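Long-range contacts in putative D-lactate dehydrogenase (PDB 4ZGS), which probably reduces pyruvate to D-lactate with NAD as the cofactor in the fermentation of a green alga: residues A[79-84]-A[103-108]; A[35-40]-A[59-64]; A[178-183]-A[201-206]. All coordinates share one frame; numbering follows the deposited sequence.

Interaction 1: residues A[79-84]-A[103-108]; sequences YDVAVL and VKLIAL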
ATOM      1  N   TYR A  79      42.500  -4.756 -11.291  1.00 70.09           N
ATOM      2  CA  TYR A  79      42.076  -5.538 -10.137  1.00 69.19           C
ATOM      3  C   TYR A  79      42.318  -7.048 -10.228  1.00 68.86           C
ATOM      4  O   TYR A  79      42.351  -7.646 -11.305  1.00 70.51           O
ATOM      5  CB  TYR A  79      40.610  -5.260  -9.826  1.00 59.17           C
ATOM      6  CG  TYR A  79      40.416  -3.871  -9.275  1.00 60.57           C
ATOM      7  CD1 TYR A  79      40.384  -3.651  -7.905  1.00 59.00           C
ATOM      8  CD2 TYR A  79      40.303  -2.776 -10.114  1.00 61.51           C
ATOM      9  CE1 TYR A  79      40.223  -2.382  -7.389  1.00 59.18           C
ATOM     10  CE2 TYR A  79      40.127  -1.508  -9.601  1.00 61.18           C
ATOM     11  CZ  TYR A  79      40.089  -1.321  -8.245  1.00 60.44           C
ATOM     12  OH  TYR A  79      39.926  -0.065  -7.736  1.00 67.68           O
ATOM     13  N   ASP A  80      42.553  -7.630  -9.063  1.00 66.67           N
ATOM     14  CA  ASP A  80      42.907  -9.034  -8.953  1.00 72.94           C
ATOM     15  C   ASP A  80      41.737  -9.997  -8.879  1.00 70.01           C
ATOM     16  O   ASP A  80      41.760 -11.067  -9.490  1.00 68.69           O
ATOM     17  CB  ASP A  80      43.799  -9.191  -7.733  1.00 77.91           C
ATOM     18  CG  ASP A  80      45.037  -8.332  -7.842  1.00 84.38           C
ATOM     19  OD1 ASP A  80      45.776  -8.485  -8.839  1.00 87.19           O
ATOM     20  OD2 ASP A  80      45.241  -7.474  -6.957  1.00 88.29           O
ATOM     21  N   VAL A  81      40.712  -9.601  -8.131  1.00 67.64           N
ATOM     22  CA  VAL A  81      39.555 -10.451  -7.889  1.00 59.90           C
ATOM     23  C   VAL A  81      38.270  -9.656  -8.003  1.00 56.37           C
ATOM     24  O   VAL A  81      38.158  -8.533  -7.489  1.00 54.07           O
ATOM     25  CB  VAL A  81      39.627 -11.144  -6.503  1.00 81.24           C
ATOM     26  CG1 VAL A  81      40.135 -10.186  -5.453  1.00 85.96           C
ATOM     27  CG2 VAL A  81      38.275 -11.732  -6.113  1.00 71.38           C
ATOM     28  N   ALA A  82      37.309 -10.238  -8.710  1.00 55.94           N
ATOM     29  CA  ALA A  82      36.003  -9.619  -8.886  1.00 53.04           C
ATOM     30  C   ALA A  82      34.987 -10.330  -7.988  1.00 51.50           C
ATOM     31  O   ALA A  82      34.838 -11.547  -8.062  1.00 55.87           O
ATOM     32  CB  ALA A  82      35.571  -9.673 -10.364  1.00 47.58           C
ATOM     33  N   VAL A  83      34.324  -9.589  -7.106  1.00 50.00           N
ATOM     34  CA  VAL A  83      33.266 -10.202  -6.322  1.00 51.17           C
ATOM     35  C   VAL A  83      31.896  -9.944  -6.943  1.00 55.09           C
ATOM     36  O   VAL A  83      31.460  -8.799  -7.119  1.00 59.49           O
ATOM     37  CB  VAL A  83      33.266  -9.724  -4.874  1.00 50.71           C
ATOM     38  CG1 VAL A  83      32.204 -10.496  -4.099  1.00 45.21           C
ATOM     39  CG2 VAL A  83      34.630  -9.955  -4.237  1.00 51.36           C
ATOM     40  N   LEU A  84      31.204 -11.045  -7.206  1.00 54.43           N
ATOM     41  CA  LEU A  84      29.986 -11.079  -7.996  1.00 48.33           C
ATOM     42  C   LEU A  84      28.878 -11.781  -7.223  1.00 51.14           C
ATOM     43  O   LEU A  84      29.125 -12.500  -6.258  1.00 54.21           O
ATOM     44  CB  LEU A  84      30.225 -11.835  -9.310  1.00 49.45           C
ATOM     45  CG  LEU A  84      30.948 -11.228 -10.508  1.00 54.49           C
ATOM     46  CD1 LEU A  84      32.126 -10.408 -10.053  1.00 51.38           C
ATOM     47  CD2 LEU A  84      31.399 -12.342 -11.440  1.00 46.31           C
ATOM     48  N   VAL A 103      41.993  -9.653 -13.789  1.00 79.67           N
ATOM     49  CA  VAL A 103      41.426 -10.444 -12.692  1.00 78.55           C
ATOM     50  C   VAL A 103      41.591 -11.959 -12.937  1.00 76.66           C
ATOM     51  O   VAL A 103      41.186 -12.480 -13.988  1.00 72.74           O
ATOM     52  CB  VAL A 103      39.907 -10.122 -12.452  1.00 81.80           C
ATOM     53  CG1 VAL A 103      39.638  -8.613 -12.455  1.00 81.31           C
ATOM     54  CG2 VAL A 103      39.019 -10.811 -13.472  1.00 82.50           C
ATOM     55  N   LYS A 104      42.252 -12.646 -11.999  1.00 78.15           N
ATOM     56  CA  LYS A 104      42.361 -14.108 -12.051  1.00 78.70           C
ATOM     57  C   LYS A 104      41.388 -14.867 -11.148  1.00 76.80           C
ATOM     58  O   LYS A 104      41.322 -16.089 -11.228  1.00 77.72           O
ATOM     59  CB  LYS A 104      43.779 -14.576 -11.697  1.00 79.76           C
ATOM     60  CG  LYS A 104      44.826 -14.424 -12.778  1.00 87.16           C
ATOM     61  CD  LYS A 104      45.178 -12.990 -13.119  1.00 91.64           C
ATOM     62  CE  LYS A 104      46.231 -12.968 -14.232  1.00 91.22           C
ATOM     63  NZ  LYS A 104      46.642 -11.592 -14.617  1.00 92.37           N
ATOM     64  N   LEU A 105      40.591 -14.172 -10.344  1.00 73.60           N
ATOM     65  CA  LEU A 105      39.666 -14.883  -9.462  1.00 62.82           C
ATOM     66  C   LEU A 105      38.307 -14.215  -9.412  1.00 59.84           C
ATOM     67  O   LEU A 105      38.190 -12.996  -9.244  1.00 60.44           O
ATOM     68  CB  LEU A 105      40.233 -14.988  -8.046  1.00 57.41           C
ATOM     69  CG  LEU A 105      39.300 -15.683  -7.062  1.00 50.86           C
ATOM     70  CD1 LEU A 105      39.244 -17.162  -7.408  1.00 50.62           C
ATOM     71  CD2 LEU A 105      39.790 -15.487  -5.649  1.00 49.38           C
ATOM     72  N   ILE A 106      37.271 -15.025  -9.551  1.00 54.82           N
ATOM     73  CA  ILE A 106      35.935 -14.524  -9.368  1.00 52.85           C
ATOM     74  C   ILE A 106      35.359 -15.149  -8.118  1.00 54.05           C
ATOM     75  O   ILE A 106      35.261 -16.374  -8.030  1.00 60.68           O
ATOM     76  CB  ILE A 106      35.041 -14.837 -10.598  1.00 65.11           C
ATOM     77  CG1 ILE A 106      35.373 -13.894 -11.755  1.00 61.30           C
ATOM     78  CG2 ILE A 106      33.543 -14.745 -10.239  1.00 65.25           C
ATOM     79  CD1 ILE A 106      34.705 -14.272 -13.050  1.00 63.89           C
ATOM     80  N   ALA A 107      34.967 -14.316  -7.155  1.00 53.89           N
ATOM     81  CA  ALA A 107      34.328 -14.822  -5.928  1.00 48.31           C
ATOM     82  C   ALA A 107      32.855 -14.467  -5.897  1.00 50.00           C
ATOM     83  O   ALA A 107      32.480 -13.293  -5.895  1.00 53.23           O
ATOM     84  CB  ALA A 107      35.010 -14.272  -4.684  1.00 45.89           C
ATOM     85  N   LEU A 108      32.019 -15.493  -5.883  1.00 53.14           N
ATOM     86  CA  LEU A 108      30.596 -15.311  -5.744  1.00 51.05           C
ATOM     87  C   LEU A 108      30.273 -15.159  -4.255  1.00 54.36           C
ATOM     88  O   LEU A 108      30.714 -15.960  -3.440  1.00 62.95           O
ATOM     89  CB  LEU A 108      29.832 -16.507  -6.325  1.00 53.04           C
ATOM     90  CG  LEU A 108      29.653 -16.815  -7.827  1.00 56.15           C
ATOM     91  CD1 LEU A 108      29.256 -15.574  -8.669  1.00 53.87           C
ATOM     92  CD2 LEU A 108      30.845 -17.510  -8.412  1.00 51.87           C
TER
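L84 reaches across to both I106 and L108, on one face of a pair of parallel strands. Its CB lies 3.9 Å from L108 CD1. CG stands beside the backbone N, anti to the carbonyl carbon (chi1 -77°), and there the chain forks. CD1 turns back along its own strand toward A82. CD2 makes the crossing: it comes 3.4 Å from I106 CG2, a close contact, and 4.2 Å from I106 CD1. The two side chains cross obliquely, and on the L84 side the CD2 branch makes the contact. The second face bears V81, V83, L105 and A107. There V81 and L105 lie side by side and point the same way, with V81 CG2 4.1 Å from L105 CD2.

Between the faces the backbones are joined by three good hydrogen bonds. A82 N gives one to L105 O at 2.9 Å. A82 O accepts from A107 N, and A107 O accepts from L84 N. A82 and A107 each turn both N and O to the other strand. Near the start D80 O takes two weak bonds, from K104 N and L105 N. The strand axes come within 4.7 Å, at 23° to each other.

I355 of helix 341-359 packs on V81 and A107, and Y358 of that helix on L105. Strand 81-84, helix 92-101 and strand 105-108 form a beta-alpha-beta unit. The two strands are neighbours in a five-stranded parallel sheet of order 2-1-3-4-5, as in the flavodoxin-like substrate-binding domain of this family.

Interaction 2: residues A[35-40]-A[59-64]; sequences TRCICY and TDTYFV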
ATOM      1  N   THR A  35      46.024  -7.469  -2.039  1.00 64.50           N
ATOM      2  CA  THR A  35      45.029  -7.842  -3.039  1.00 67.63           C
ATOM      3  C   THR A  35      44.133  -6.652  -3.404  1.00 70.96           C
ATOM      4  O   THR A  35      43.728  -5.890  -2.522  1.00 69.47           O
ATOM      5  CB  THR A  35      44.138  -9.018  -2.554  1.00 64.75           C
ATOM      6  OG1 THR A  35      44.966 -10.095  -2.080  1.00 63.47           O
ATOM      7  CG2 THR A  35      43.253  -9.525  -3.684  1.00 62.57           C
ATOM      8  N   ARG A  36      43.870  -6.488  -4.706  1.00 72.09           N
ATOM      9  CA  ARG A  36      42.960  -5.463  -5.226  1.00 71.00           C
ATOM     10  C   ARG A  36      41.658  -6.125  -5.657  1.00 68.45           C
ATOM     11  O   ARG A  36      41.639  -6.916  -6.608  1.00 66.16           O
ATOM     12  CB  ARG A  36      43.571  -4.707  -6.404  1.00 79.90           C
ATOM     13  CG  ARG A  36      44.644  -3.688  -6.046  1.00 86.59           C
ATOM     14  CD  ARG A  36      45.223  -3.070  -7.303  1.00 86.78           C
ATOM     15  NE  ARG A  36      44.231  -2.286  -8.052  1.00 85.36           N
ATOM     16  CZ  ARG A  36      43.891  -1.024  -7.802  1.00 83.55           C
ATOM     17  NH1 ARG A  36      44.426  -0.361  -6.791  1.00 82.67           N
ATOM     18  NH2 ARG A  36      42.987  -0.429  -8.563  1.00 88.51           N
ATOM     19  N   CYS A  37      40.574  -5.757  -4.971  1.00 60.71           N
ATOM     20  CA  CYS A  37      39.271  -6.382  -5.150  1.00 52.25           C
ATOM     21  C   CYS A  37      38.200  -5.420  -5.685  1.00 52.61           C
ATOM     22  O   CYS A  37      38.005  -4.326  -5.147  1.00 48.99           O
ATOM     23  CB  CYS A  37      38.799  -6.949  -3.831  1.00 44.70           C
ATOM     24  SG  CYS A  37      39.814  -8.202  -3.074  1.00 48.74           S
ATOM     25  N   ILE A  38      37.504  -5.824  -6.742  1.00 49.84           N
ATOM     26  CA  ILE A  38      36.355  -5.059  -7.189  1.00 46.24           C
ATOM     27  C   ILE A  38      35.056  -5.844  -6.921  1.00 47.03           C
ATOM     28  O   ILE A  38      35.011  -7.036  -7.199  1.00 44.43           O
ATOM     29  CB  ILE A  38      36.500  -4.668  -8.707  1.00 54.54           C
ATOM     30  CG1 ILE A  38      35.289  -3.846  -9.196  1.00 51.34           C
ATOM     31  CG2 ILE A  38      36.697  -5.893  -9.585  1.00 53.27           C
ATOM     32  CD1 ILE A  38      35.538  -3.100 -10.533  1.00 50.68           C
ATOM     33  N   CYS A  39      34.024  -5.187  -6.372  1.00 41.12           N
ATOM     34  CA  CYS A  39      32.711  -5.841  -6.133  1.00 39.42           C
ATOM     35  C   CYS A  39      31.574  -5.214  -6.938  1.00 47.50           C
ATOM     36  O   CYS A  39      31.266  -4.024  -6.800  1.00 49.10           O
ATOM     37  CB  CYS A  39      32.311  -5.814  -4.649  1.00 39.78           C
ATOM     38  SG  CYS A  39      33.354  -6.881  -3.611  1.00 94.81           S
ATOM     39  N   TYR A  40      30.972  -6.028  -7.791  1.00 44.79           N
ATOM     40  CA  TYR A  40      29.832  -5.613  -8.575  1.00 50.92           C
ATOM     41  C   TYR A  40      28.479  -5.709  -7.857  1.00 49.08           C
ATOM     42  O   TYR A  40      28.306  -6.475  -6.907  1.00 51.04           O
ATOM     43  CB  TYR A  40      29.842  -6.409  -9.868  1.00 56.66           C
ATOM     44  CG  TYR A  40      31.007  -5.985 -10.724  1.00 56.10           C
ATOM     45  CD1 TYR A  40      32.250  -6.567 -10.565  1.00 58.73           C
ATOM     46  CD2 TYR A  40      30.872  -4.979 -11.665  1.00 60.46           C
ATOM     47  CE1 TYR A  40      33.343  -6.170 -11.341  1.00 65.38           C
ATOM     48  CE2 TYR A  40      31.944  -4.578 -12.449  1.00 64.91           C
ATOM     49  CZ  TYR A  40      33.191  -5.175 -12.285  1.00 62.36           C
ATOM     50  OH  TYR A  40      34.280  -4.791 -13.060  1.00 56.79           O
ATOM     51  N   THR A  59      43.521  -3.752   1.371  1.00 56.46           N
ATOM     52  CA  THR A  59      43.878  -2.344   1.429  1.00 65.43           C
ATOM     53  C   THR A  59      43.124  -1.483   0.392  1.00 65.80           C
ATOM     54  O   THR A  59      42.764  -0.341   0.671  1.00 62.48           O
ATOM     55  CB  THR A  59      45.392  -2.179   1.215  1.00 77.34           C
ATOM     56  OG1 THR A  59      45.832  -0.906   1.711  1.00 81.60           O
ATOM     57  CG2 THR A  59      45.720  -2.293  -0.258  1.00 82.32           C
ATOM     58  N   ASP A  60      42.962  -2.021  -0.817  1.00 81.75           N
ATOM     59  CA  ASP A  60      42.261  -1.362  -1.920  1.00 78.94           C
ATOM     60  C   ASP A  60      41.108  -2.242  -2.318  1.00 81.01           C
ATOM     61  O   ASP A  60      41.307  -3.372  -2.769  1.00 79.61           O
ATOM     62  CB  ASP A  60      43.151  -1.135  -3.146  1.00 84.79           C
ATOM     63  CG  ASP A  60      44.277  -0.148  -2.889  1.00101.07           C
ATOM     64  OD1 ASP A  60      44.078   0.767  -2.058  1.00107.40           O
ATOM     65  OD2 ASP A  60      45.358  -0.286  -3.518  1.00104.19           O
ATOM     66  N   THR A  61      39.898  -1.744  -2.108  1.00 80.01           N
ATOM     67  CA  THR A  61      38.704  -2.469  -2.490  1.00 76.19           C
ATOM     68  C   THR A  61      37.731  -1.504  -3.164  1.00 76.12           C
ATOM     69  O   THR A  61      37.365  -0.477  -2.595  1.00 82.50           O
ATOM     70  CB  THR A  61      38.061  -3.186  -1.278  1.00 76.76           C
ATOM     71  OG1 THR A  61      38.133  -2.336  -0.129  1.00 82.42           O
ATOM     72  CG2 THR A  61      38.827  -4.469  -0.958  1.00 76.29           C
ATOM     73  N   TYR A  62      37.373  -1.826  -4.406  1.00 68.10           N
ATOM     74  CA  TYR A  62      36.508  -1.002  -5.248  1.00 63.06           C
ATOM     75  C   TYR A  62      35.050  -1.507  -5.237  1.00 57.12           C
ATOM     76  O   TYR A  62      34.761  -2.651  -5.627  1.00 52.69           O
ATOM     77  CB  TYR A  62      37.045  -1.000  -6.673  1.00 62.77           C
ATOM     78  CG  TYR A  62      36.385  -0.001  -7.609  1.00 68.16           C
ATOM     79  CD1 TYR A  62      35.392   0.866  -7.168  1.00 67.32           C
ATOM     80  CD2 TYR A  62      36.737   0.036  -8.959  1.00 69.06           C
ATOM     81  CE1 TYR A  62      34.795   1.755  -8.043  1.00 67.78           C
ATOM     82  CE2 TYR A  62      36.155   0.897  -9.824  1.00 69.74           C
ATOM     83  CZ  TYR A  62      35.184   1.764  -9.374  1.00 71.65           C
ATOM     84  OH  TYR A  62      34.613   2.632 -10.285  1.00 72.72           O
ATOM     85  N   PHE A  63      34.129  -0.677  -4.762  1.00 54.53           N
ATOM     86  CA  PHE A  63      32.715  -1.085  -4.757  1.00 51.22           C
ATOM     87  C   PHE A  63      31.905  -0.379  -5.855  1.00 52.90           C
ATOM     88  O   PHE A  63      31.697   0.833  -5.797  1.00 53.33           O
ATOM     89  CB  PHE A  63      32.106  -0.830  -3.375  1.00 52.59           C
ATOM     90  CG  PHE A  63      32.623  -1.759  -2.295  1.00 49.93           C
ATOM     91  CD1 PHE A  63      32.079  -3.033  -2.140  1.00 51.58           C
ATOM     92  CD2 PHE A  63      33.700  -1.386  -1.483  1.00 52.85           C
ATOM     93  CE1 PHE A  63      32.567  -3.907  -1.144  1.00 54.97           C
ATOM     94  CE2 PHE A  63      34.211  -2.260  -0.505  1.00 57.06           C
ATOM     95  CZ  PHE A  63      33.646  -3.519  -0.337  1.00 54.89           C
ATOM     96  N   VAL A  64      31.496  -1.138  -6.876  1.00 51.47           N
ATOM     97  CA  VAL A  64      30.698  -0.606  -7.986  1.00 49.73           C
ATOM     98  C   VAL A  64      29.208  -0.944  -7.820  1.00 50.17           C
ATOM     99  O   VAL A  64      28.843  -2.112  -7.624  1.00 45.20           O
ATOM    100  CB  VAL A  64      31.216  -1.103  -9.373  1.00 58.11           C
ATOM    101  CG1 VAL A  64      32.718  -0.845  -9.527  1.00 48.81           C
ATOM    102  CG2 VAL A  64      30.881  -2.568  -9.606  1.00 60.35           C
TER
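C37, I38 and C39 pair in parallel with T61, Y62 and F63, the strand axes 4.6 Å apart and 13° from one another. Y62 N gives a bond to C37 O at 2.7 Å, and Y62 O accepts from C39 N at the same 2.7 Å. V64 N continues the ladder to C39 O; C37 N to D60 O is weak.

I38 carries CG1 anti to its backbone N (chi1 -180°). Beyond it, CD1 sits 3.7 Å from both Y62 CD2 and V64 CG1. V64 CG1 also lies over one face of the Y62 ring, toward its rim. An alanine in place of I38 would probably leave Y62 CD2 and V64 CG1 without their shared partner and open a gap beside the Y62 ring. Helix 44-57 links the two strands in a beta-alpha-beta unit at the edge of a parallel sheet. It covers the C39 and F63 face, where its M54 touches both residues. There C39 CB is 3.8 Å from F63 CD1, and C39 SG makes an oblique sulfur-aromatic contact. On the other face R36 NH1 forms a long salt bridge of 3.4 Å to D60 OD2, with R36 also in a cation-pi contact with Y79. Y62 packs on Y62 of a second subunit.

Interaction 3: residues A[178-183]-A[201-206]; sequences HKVVGV and GCKVFA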
ATOM      1  N   HIS A 178      -1.946 -28.480  16.130  1.00 51.10           N
ATOM      2  CA  HIS A 178      -1.977 -29.910  15.831  1.00 56.49           C
ATOM      3  C   HIS A 178      -1.991 -30.267  14.341  1.00 57.67           C
ATOM      4  O   HIS A 178      -2.238 -31.407  13.980  1.00 59.53           O
ATOM      5  CB  HIS A 178      -3.107 -30.560  16.622  1.00 60.40           C
ATOM      6  CG  HIS A 178      -2.851 -30.546  18.097  1.00 59.26           C
ATOM      7  ND1 HIS A 178      -3.418 -29.621  18.947  1.00 64.89           N
ATOM      8  CD2 HIS A 178      -2.052 -31.318  18.866  1.00 63.40           C
ATOM      9  CE1 HIS A 178      -2.999 -29.838  20.180  1.00 64.04           C
ATOM     10  NE2 HIS A 178      -2.167 -30.862  20.157  1.00 68.25           N
ATOM     11  N   LYS A 179      -1.766 -29.280  13.480  1.00 56.11           N
ATOM     12  CA  LYS A 179      -1.803 -29.485  12.031  1.00 54.44           C
ATOM     13  C   LYS A 179      -0.756 -30.466  11.482  1.00 48.38           C
ATOM     14  O   LYS A 179       0.352 -30.574  12.010  1.00 48.04           O
ATOM     15  CB  LYS A 179      -1.635 -28.138  11.332  1.00 54.40           C
ATOM     16  CG  LYS A 179      -2.678 -27.121  11.739  1.00 60.64           C
ATOM     17  CD  LYS A 179      -4.064 -27.681  11.456  1.00 67.73           C
ATOM     18  CE  LYS A 179      -5.157 -26.874  12.149  1.00 74.07           C
ATOM     19  NZ  LYS A 179      -5.382 -25.559  11.471  1.00 75.12           N
ATOM     20  N   VAL A 180      -1.128 -31.173  10.417  1.00 43.54           N
ATOM     21  CA  VAL A 180      -0.234 -32.075   9.710  1.00 40.81           C
ATOM     22  C   VAL A 180       0.588 -31.317   8.664  1.00 47.77           C
ATOM     23  O   VAL A 180       0.034 -30.658   7.783  1.00 56.38           O
ATOM     24  CB  VAL A 180      -0.989 -33.163   8.988  1.00 48.36           C
ATOM     25  CG1 VAL A 180      -0.016 -34.042   8.209  1.00 53.88           C
ATOM     26  CG2 VAL A 180      -1.803 -33.972   9.961  1.00 46.79           C
ATOM     27  N   VAL A 181       1.906 -31.445   8.775  1.00 44.22           N
ATOM     28  CA  VAL A 181       2.898 -30.767   7.962  1.00 40.84           C
ATOM     29  C   VAL A 181       3.809 -31.730   7.211  1.00 49.45           C
ATOM     30  O   VAL A 181       4.548 -32.479   7.843  1.00 56.13           O
ATOM     31  CB  VAL A 181       3.773 -29.918   8.842  1.00 36.51           C
ATOM     32  CG1 VAL A 181       4.995 -29.374   8.056  1.00 44.09           C
ATOM     33  CG2 VAL A 181       2.929 -28.859   9.506  1.00 33.57           C
ATOM     34  N   GLY A 182       3.688 -31.781   5.885  1.00 50.90           N
ATOM     35  CA  GLY A 182       4.657 -32.453   5.037  1.00 49.48           C
ATOM     36  C   GLY A 182       5.906 -31.643   4.760  1.00 52.85           C
ATOM     37  O   GLY A 182       5.824 -30.570   4.175  1.00 52.60           O
ATOM     38  N   VAL A 183       7.073 -32.174   5.101  1.00 57.67           N
ATOM     39  CA  VAL A 183       8.322 -31.565   4.650  1.00 47.63           C
ATOM     40  C   VAL A 183       8.854 -32.378   3.512  1.00 46.73           C
ATOM     41  O   VAL A 183       9.076 -33.582   3.676  1.00 51.99           O
ATOM     42  CB  VAL A 183       9.377 -31.485   5.727  1.00 35.98           C
ATOM     43  CG1 VAL A 183      10.646 -30.956   5.148  1.00 35.78           C
ATOM     44  CG2 VAL A 183       8.903 -30.607   6.865  1.00 33.89           C
ATOM     45  N   GLY A 201       4.794 -27.690  17.500  1.00 47.98           N
ATOM     46  CA  GLY A 201       3.776 -28.621  17.916  1.00 47.74           C
ATOM     47  C   GLY A 201       3.044 -29.317  16.793  1.00 46.39           C
ATOM     48  O   GLY A 201       2.172 -30.126  17.055  1.00 52.51           O
ATOM     49  N   CYS A 202       3.430 -29.073  15.550  1.00 35.94           N
ATOM     50  CA  CYS A 202       2.764 -29.723  14.429  1.00 36.52           C
ATOM     51  C   CYS A 202       3.056 -31.215  14.377  1.00 41.94           C
ATOM     52  O   CYS A 202       4.060 -31.687  14.910  1.00 47.42           O
ATOM     53  CB  CYS A 202       3.193 -29.070  13.101  1.00 38.61           C
ATOM     54  SG  CYS A 202       2.865 -27.276  13.002  1.00 43.61           S
ATOM     55  N   LYS A 203       2.197 -31.957  13.689  1.00 44.23           N
ATOM     56  CA  LYS A 203       2.501 -33.352  13.411  1.00 46.81           C
ATOM     57  C   LYS A 203       3.239 -33.338  12.090  1.00 52.47           C
ATOM     58  O   LYS A 203       2.642 -33.136  11.033  1.00 52.53           O
ATOM     59  CB  LYS A 203       1.239 -34.201  13.301  1.00 51.82           C
ATOM     60  CG  LYS A 203       0.320 -34.121  14.516  1.00 61.31           C
ATOM     61  CD  LYS A 203      -0.982 -34.823  14.226  1.00 69.62           C
ATOM     62  CE  LYS A 203      -1.957 -34.692  15.371  1.00 78.28           C
ATOM     63  NZ  LYS A 203      -3.261 -35.369  15.058  1.00 85.38           N
ATOM     64  N   VAL A 204       4.537 -33.589  12.139  1.00 52.30           N
ATOM     65  CA  VAL A 204       5.351 -33.415  10.966  1.00 45.10           C
ATOM     66  C   VAL A 204       5.580 -34.748  10.285  1.00 51.86           C
ATOM     67  O   VAL A 204       5.821 -35.758  10.925  1.00 57.34           O
ATOM     68  CB  VAL A 204       6.677 -32.759  11.317  1.00 45.14           C
ATOM     69  CG1 VAL A 204       7.480 -32.460  10.049  1.00 46.89           C
ATOM     70  CG2 VAL A 204       6.423 -31.488  12.105  1.00 43.39           C
ATOM     71  N   PHE A 205       5.456 -34.750   8.964  1.00 57.51           N
ATOM     72  CA  PHE A 205       5.749 -35.941   8.182  1.00 55.82           C
ATOM     73  C   PHE A 205       6.761 -35.501   7.153  1.00 51.71           C
ATOM     74  O   PHE A 205       6.869 -34.324   6.863  1.00 51.80           O
ATOM     75  CB  PHE A 205       4.481 -36.541   7.565  1.00 52.86           C
ATOM     76  CG  PHE A 205       3.543 -37.125   8.589  1.00 53.87           C
ATOM     77  CD1 PHE A 205       2.733 -36.302   9.357  1.00 49.54           C
ATOM     78  CD2 PHE A 205       3.498 -38.497   8.809  1.00 58.38           C
ATOM     79  CE1 PHE A 205       1.893 -36.821  10.303  1.00 49.93           C
ATOM     80  CE2 PHE A 205       2.652 -39.032   9.763  1.00 56.42           C
ATOM     81  CZ  PHE A 205       1.849 -38.193  10.512  1.00 53.77           C
ATOM     82  N   ALA A 206       7.556 -36.431   6.658  1.00 49.44           N
ATOM     83  CA  ALA A 206       8.625 -36.080   5.748  1.00 44.60           C
ATOM     84  C   ALA A 206       8.673 -37.036   4.602  1.00 51.81           C
ATOM     85  O   ALA A 206       8.315 -38.217   4.739  1.00 51.98           O
ATOM     86  CB  ALA A 206       9.961 -36.080   6.465  1.00 45.37           C
TER
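V180 holds CG1 anti to its backbone N (chi1 177°), while F205 sets CG beside its own N, anti to the carbonyl carbon (chi1 -68°). These two torsions bring the valine methyl to the phenyl ring. V180 CG1 lies 3.7 Å from F205 CD1 and approaches the ring obliquely. M231 of helix 225-231 packs on both side chains.

K203 shares that face of the sheet. Its chain is extended beyond CG and passes H178 O, which lies 3.6 Å from CE of K203. This is a contact of the aliphatic part of the lysine.

V181, V183, V204 and A206 occupy the other face. V181 CG2 meets C202 CB at 3.6 Å and also touches the cysteine sulfur. V183 CG2 meets V204 CG1 at 3.9 Å. L197 of helix 188-200 packs on both V181 and V204, so this face is covered by the helix that joins the strands.

Four backbone hydrogen bonds lace the pair together. K203 N binds K179 O, and V181 N binds K203 O. F205 N to V181 O is short at 2.7 Å and nearly straight, and V183 N closes the ladder on F205 O. The strand axes lie 27° apart. G201 ends the joining helix in a Schellman motif, with positive phi, before the chain turns into the second strand.

V183 leads into a turn consistent with the GxGxxG pattern of Rossmann folds; A188 and I189, which bind NAD, lie within it. A206 lies two residues before D208, another NAD-binding residue. Strand 180-184, helix 188-200 and strand 203-207 thus form the beta-alpha-beta unit characteristic of dinucleotide binding in a Rossmann fold.

In the fold
Along the chain the order is interaction 2, interaction 1, interaction 3, each closed before the next opens. Interactions 1 and 2 share one five-stranded parallel sheet, their centres 9 Å apart. Strands 36-39 and 81-84 are neighbours in it, and V83 N probably bonds to I38 O. Interaction 3 belongs to a separate six-stranded parallel sheet, in the NAD-binding domain. Its centre is 44 Å from that of interaction 1 and 47 Å from that of interaction 2, across the centre of the chain. Each contact closes a beta-alpha-beta unit. The protein thus has two alpha/beta domains, as in other D-isomer specific 2-hydroxyacid dehydrogenases, and NAD binds between them.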